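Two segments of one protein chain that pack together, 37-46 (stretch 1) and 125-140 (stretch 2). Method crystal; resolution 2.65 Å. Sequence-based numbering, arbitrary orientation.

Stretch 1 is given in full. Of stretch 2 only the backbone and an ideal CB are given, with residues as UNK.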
# COMPACT_ATOMS: atom_id res chain seq x y z
N LYS B 37 13.24 11.90 9.96
CA LYS B 37 11.93 11.27 9.89
C LYS B 37 11.62 10.58 8.56
O LYS B 37 12.32 10.75 7.55
CB LYS B 37 10.83 12.29 10.17
CG LYS B 37 10.72 12.77 11.62
CD LYS B 37 9.40 13.54 11.81
CE LYS B 37 9.25 14.16 13.20
NZ LYS B 37 9.99 15.45 13.36
N LEU B 38 10.56 9.78 8.57
CA LEU B 38 10.11 9.07 7.38
C LEU B 38 8.67 9.45 7.16
O LEU B 38 7.93 9.64 8.11
CB LEU B 38 10.20 7.57 7.55
CG LEU B 38 11.60 6.99 7.51
CD1 LEU B 38 11.47 5.49 7.55
CD2 LEU B 38 12.32 7.42 6.24
N LEU B 39 8.27 9.59 5.91
CA LEU B 39 6.90 9.94 5.64
C LEU B 39 6.27 8.79 4.88
O LEU B 39 6.73 8.41 3.80
CB LEU B 39 6.84 11.24 4.83
CG LEU B 39 7.42 12.47 5.54
CD1 LEU B 39 7.31 13.68 4.64
CD2 LEU B 39 6.69 12.71 6.85
N LEU B 40 5.24 8.21 5.48
CA LEU B 40 4.55 7.10 4.87
C LEU B 40 3.25 7.60 4.27
O LEU B 40 2.47 8.32 4.92
CB LEU B 40 4.28 6.03 5.92
CG LEU B 40 5.50 5.64 6.75
CD1 LEU B 40 5.09 4.57 7.76
CD2 LEU B 40 6.62 5.14 5.85
N THR B 41 3.03 7.24 3.01
CA THR B 41 1.84 7.64 2.28
C THR B 41 1.30 6.53 1.37
O THR B 41 2.03 5.65 0.92
CB THR B 41 2.09 8.92 1.41
OG1 THR B 41 0.84 9.40 0.88
CG2 THR B 41 3.03 8.62 0.24
N THR B 42 -0.01 6.59 1.12
CA THR B 42 -0.70 5.66 0.23
C THR B 42 -1.81 6.42 -0.51
O THR B 42 -2.38 7.37 0.01
CB THR B 42 -1.33 4.45 1.00
OG1 THR B 42 -2.07 3.64 0.08
CG2 THR B 42 -2.26 4.91 2.12
N ASP B 43 -2.06 6.02 -1.76
CA ASP B 43 -3.12 6.61 -2.56
C ASP B 43 -3.68 5.52 -3.46
O ASP B 43 -3.03 4.48 -3.67
CB ASP B 43 -2.60 7.78 -3.41
CG ASP B 43 -1.72 7.32 -4.56
OD1 ASP B 43 -0.83 6.48 -4.31
OD2 ASP B 43 -1.91 7.80 -5.71
N VAL B 44 -4.87 5.73 -4.00
CA VAL B 44 -5.47 4.73 -4.86
C VAL B 44 -6.15 5.32 -6.08
O VAL B 44 -6.73 6.40 -6.03
CB VAL B 44 -6.47 3.84 -4.05
CG1 VAL B 44 -7.58 4.68 -3.47
CG2 VAL B 44 -7.02 2.73 -4.93
N LEU B 45 -6.04 4.61 -7.19
CA LEU B 45 -6.66 5.00 -8.45
C LEU B 45 -7.48 3.80 -8.88
O LEU B 45 -6.93 2.72 -9.14
CB LEU B 45 -5.61 5.35 -9.52
CG LEU B 45 -4.67 6.54 -9.22
CD1 LEU B 45 -3.91 6.96 -10.47
CD2 LEU B 45 -5.50 7.70 -8.71
N ASN B 46 -8.79 3.96 -8.91
CA ASN B 46 -9.64 2.86 -9.32
C ASN B 46 -10.39 3.19 -10.58
O ASN B 46 -10.99 4.26 -10.71
CB ASN B 46 -10.63 2.47 -8.23
CG ASN B 46 -9.96 1.87 -7.03
OD1 ASN B 46 -9.14 0.97 -7.15
ND2 ASN B 46 -10.31 2.37 -5.85
N UNK B 125 -12.02 -5.27 -12.04
CA UNK B 125 -11.62 -3.95 -12.55
C UNK B 125 -10.20 -3.49 -12.12
O UNK B 125 -9.62 -4.01 -11.15
CB UNK B 125 -12.64 -2.91 -12.08
N UNK B 126 -9.64 -2.52 -12.85
CA UNK B 126 -8.30 -2.03 -12.54
C UNK B 126 -8.26 -1.20 -11.26
O UNK B 126 -8.93 -0.17 -11.13
CB UNK B 126 -7.77 -1.20 -13.71
N UNK B 127 -7.50 -1.70 -10.29
CA UNK B 127 -7.35 -1.01 -9.03
C UNK B 127 -5.87 -0.75 -8.85
O UNK B 127 -5.08 -1.70 -8.87
CB UNK B 127 -7.93 -1.81 -7.86
N UNK B 128 -5.48 0.51 -8.70
CA UNK B 128 -4.08 0.86 -8.52
C UNK B 128 -3.90 1.37 -7.11
O UNK B 128 -4.56 2.32 -6.70
CB UNK B 128 -3.62 1.90 -9.54
N UNK B 129 -3.00 0.74 -6.37
CA UNK B 129 -2.73 1.12 -4.99
C UNK B 129 -1.23 1.33 -4.85
O UNK B 129 -0.45 0.39 -5.00
CB UNK B 129 -3.24 0.06 -4.01
N UNK B 130 -0.83 2.56 -4.54
CA UNK B 130 0.58 2.90 -4.42
C UNK B 130 1.00 3.25 -3.00
O UNK B 130 0.23 3.83 -2.21
CB UNK B 130 0.91 4.07 -5.35
N UNK B 131 2.23 2.89 -2.68
CA UNK B 131 2.80 3.14 -1.37
C UNK B 131 4.11 3.86 -1.56
O UNK B 131 4.93 3.46 -2.37
CB UNK B 131 2.99 1.84 -0.58
N UNK B 132 4.31 4.93 -0.81
CA UNK B 132 5.53 5.68 -0.95
C UNK B 132 6.13 6.10 0.37
O UNK B 132 5.43 6.58 1.26
CB UNK B 132 5.28 6.92 -1.81
N UNK B 133 7.44 5.91 0.47
CA UNK B 133 8.15 6.30 1.66
C UNK B 133 9.10 7.44 1.31
O UNK B 133 9.79 7.37 0.30
CB UNK B 133 8.90 5.11 2.26
N UNK B 134 9.11 8.47 2.15
CA UNK B 134 9.98 9.62 1.92
C UNK B 134 10.61 10.16 3.20
O UNK B 134 9.95 10.23 4.24
CB UNK B 134 9.19 10.74 1.23
N UNK B 135 11.87 10.54 3.14
CA UNK B 135 12.56 11.07 4.31
C UNK B 135 12.39 12.60 4.42
O UNK B 135 12.02 13.26 3.45
CB UNK B 135 14.04 10.71 4.25
N UNK B 136 12.64 13.15 5.61
CA UNK B 136 12.51 14.60 5.85
C UNK B 136 13.41 14.99 7.00
O UNK B 136 13.59 14.23 7.95
CB UNK B 136 11.06 14.99 6.15
N UNK B 137 13.95 16.20 6.94
CA UNK B 137 14.80 16.69 8.00
C UNK B 137 13.98 17.60 8.89
O UNK B 137 14.50 18.13 9.87
CB UNK B 137 16.02 17.42 7.44
N UNK B 138 12.71 17.77 8.56
CA UNK B 138 11.82 18.62 9.35
C UNK B 138 10.38 18.45 8.91
O UNK B 138 10.03 18.86 7.80
CB UNK B 138 12.23 20.09 9.23
N UNK B 139 9.54 17.86 9.75
CA UNK B 139 8.14 17.66 9.39
C UNK B 139 7.34 18.95 9.47
O UNK B 139 7.26 19.57 10.53
CB UNK B 139 7.51 16.60 10.30
N UNK B 140 6.75 19.33 8.35
CA UNK B 140 5.92 20.53 8.28
C UNK B 140 4.51 20.03 8.00
O UNK B 140 4.29 19.32 7.01
CB UNK B 140 6.40 21.51 7.21

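The two backbones run antiparallel, their strand axes at 156° and 4.4 Å apart at closest approach, so stretch 2 positions alternate between one sheet face, with Leu38, Leu40, Thr42, Val44 and Asn46, and the other, with Leu39, Thr41, Asp43 and Leu45.

At 125 and 126 the ideal CB has nothing of stretch 1 within 5.5 Å, so the visible atoms discriminate little. The residues are Lys125, which makes no contact, and Ile126, whose end leads away while its O accepts a weak hydrogen bond from a water also bound to Asn46 OD1.

Position 127 lies beside Asn46; an ideal CB would sit 3.1 Å from Asn46 OD1, which is tight. Glycine is favoured, and it is Gly127, its CA 3.3 Å from Asn46 OD1.

Position 128 shares a face with Leu45, and its N and O are both engaged with that residue. Any apolar side chain would suit. Ile128 places its CB 4.0 Å from Leu45 CB; its N donates to Leu45 O at 2.7 Å.

At 129 the CB would lie 4.7 Å from Val44 CG2, on the face of Thr42 and Val44. Small polar or apolar residues are plausible. Ser129 is found, its OG hydrogen-bonded elsewhere in the structure.

Position 130 faces Asp43, with the ideal CB only 3.1 Å from Asp43 OD1. The carboxylate could suggest a donor, though the crowding argues for a compact side chain. The residue is Val130, with chi1 at -129°, between wells. Val130 N donates to Asp43 O at 3.0 Å, and Val130 O also accepts a weak bond from Thr42 OG1 at 3.3 Å.

At 131 the CB is 4.2 Å from Thr41 O, leaving room for a long or aromatic group. Phe131, chi1 t, brings CD1 to 3.4 Å from Thr41 O, which lies oblique to the ring.

Position 132 pairs with Thr41, whose CG2 is a tight 3.5 Å from the CB; apolar chains able to lead onward fit. Leu132 does so, with N donating to Thr41 O at 3.0 Å.

Position 133 meets the methyls of Leu38 and Leu40, calling for an aliphatic residue. Val133 sets CG1 4.2 Å from Leu38 CD2 and CG2 3.9 Å from Leu40 CD2.

At 134 a CB would be 4.2 Å from Leu39 O, so small residues are possible and glycine is not forced. Gly134 O accepts a very short bond from Leu39 N, 2.5 Å.

Position 135 has its ideal CB 3.7 Å from Lys37 O and tolerates many residues; Glu135 CA makes a CA-H...O contact with Lys37 O at 3.3 Å.

At 136 the CB points sideways, 4.3 Å from Leu39 CD1; a compact side chain suits. Thr136 N donates to Lys37 O at 3.1 Å.

At 137 and 138 CA-to-CB points away, suiting polar chains: Glu137 and Arg138.

Position 139 points toward stretch 1, its CB 3.9 Å from Lys37 CD; a broad apolar group suits. Phe139 puts CD1 3.7 Å from Leu39 CD2, at the ring edge. At 140 nothing of stretch 1 is within 5.5 Å of the CB, deciding little; it is Val140.

Stretch 2, residues 125-140: KIGISVFLVGETERFV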
# COMPACT_ATOMS: atom_id res chain seq x y z
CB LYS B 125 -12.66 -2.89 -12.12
CG LYS B 125 -13.97 -2.91 -12.91
CD LYS B 125 -13.72 -2.62 -14.38
CE LYS B 125 -15.01 -2.59 -15.20
NZ LYS B 125 -15.94 -1.50 -14.78
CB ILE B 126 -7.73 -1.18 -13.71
CG1 ILE B 126 -7.67 -2.02 -14.99
CG2 ILE B 126 -6.33 -0.70 -13.35
CD1 ILE B 126 -7.35 -1.22 -16.27
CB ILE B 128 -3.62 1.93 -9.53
CG1 ILE B 128 -3.93 1.47 -10.96
CG2 ILE B 128 -2.13 2.13 -9.41
CD1 ILE B 128 -3.51 2.43 -12.02
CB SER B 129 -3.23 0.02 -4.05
OG SER B 129 -3.04 0.35 -2.69
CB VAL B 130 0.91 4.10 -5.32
CG1 VAL B 130 2.11 3.78 -6.19
CG2 VAL B 130 -0.29 4.46 -6.17
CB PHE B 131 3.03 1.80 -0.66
CG PHE B 131 3.79 1.90 0.65
CD1 PHE B 131 3.28 2.62 1.73
CD2 PHE B 131 4.98 1.17 0.81
CE1 PHE B 131 3.94 2.62 2.97
CE2 PHE B 131 5.64 1.16 2.04
CZ PHE B 131 5.13 1.88 3.12
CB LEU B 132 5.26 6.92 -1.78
CG LEU B 132 6.45 7.84 -2.02
CD1 LEU B 132 7.50 7.14 -2.86
CD2 LEU B 132 5.97 9.08 -2.72
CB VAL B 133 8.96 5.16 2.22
CG1 VAL B 133 9.65 5.61 3.49
CG2 VAL B 133 8.06 3.97 2.47
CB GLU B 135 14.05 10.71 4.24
CG GLU B 135 14.63 10.89 2.85
CD GLU B 135 16.14 10.72 2.79
OE1 GLU B 135 16.66 9.72 3.37
OE2 GLU B 135 16.82 11.58 2.15
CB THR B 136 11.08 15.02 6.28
OG1 THR B 136 10.13 14.57 5.31
CG2 THR B 136 10.99 16.54 6.39
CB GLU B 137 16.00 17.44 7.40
CG GLU B 137 16.99 18.01 8.41
CD GLU B 137 18.11 18.82 7.74
OE1 GLU B 137 18.74 19.68 8.44
OE2 GLU B 137 18.37 18.60 6.52
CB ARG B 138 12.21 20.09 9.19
CG ARG B 138 11.33 21.02 10.02
CD ARG B 138 11.25 22.45 9.47
NE ARG B 138 10.07 23.13 10.04
CZ ARG B 138 9.32 24.02 9.40
NH1 ARG B 138 9.59 24.39 8.15
NH2 ARG B 138 8.26 24.51 10.03
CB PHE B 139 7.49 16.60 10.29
CG PHE B 139 6.03 16.35 9.98
CD1 PHE B 139 5.65 15.57 8.89
CD2 PHE B 139 5.03 16.89 10.78
CE1 PHE B 139 4.29 15.32 8.60
CE2 PHE B 139 3.66 16.66 10.51
CZ PHE B 139 3.30 15.87 9.42
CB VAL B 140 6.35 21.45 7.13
CG1 VAL B 140 5.63 22.78 7.23
CG2 VAL B 140 7.85 21.65 7.15
O HOH W 1 -10.71 -1.18 -8.61
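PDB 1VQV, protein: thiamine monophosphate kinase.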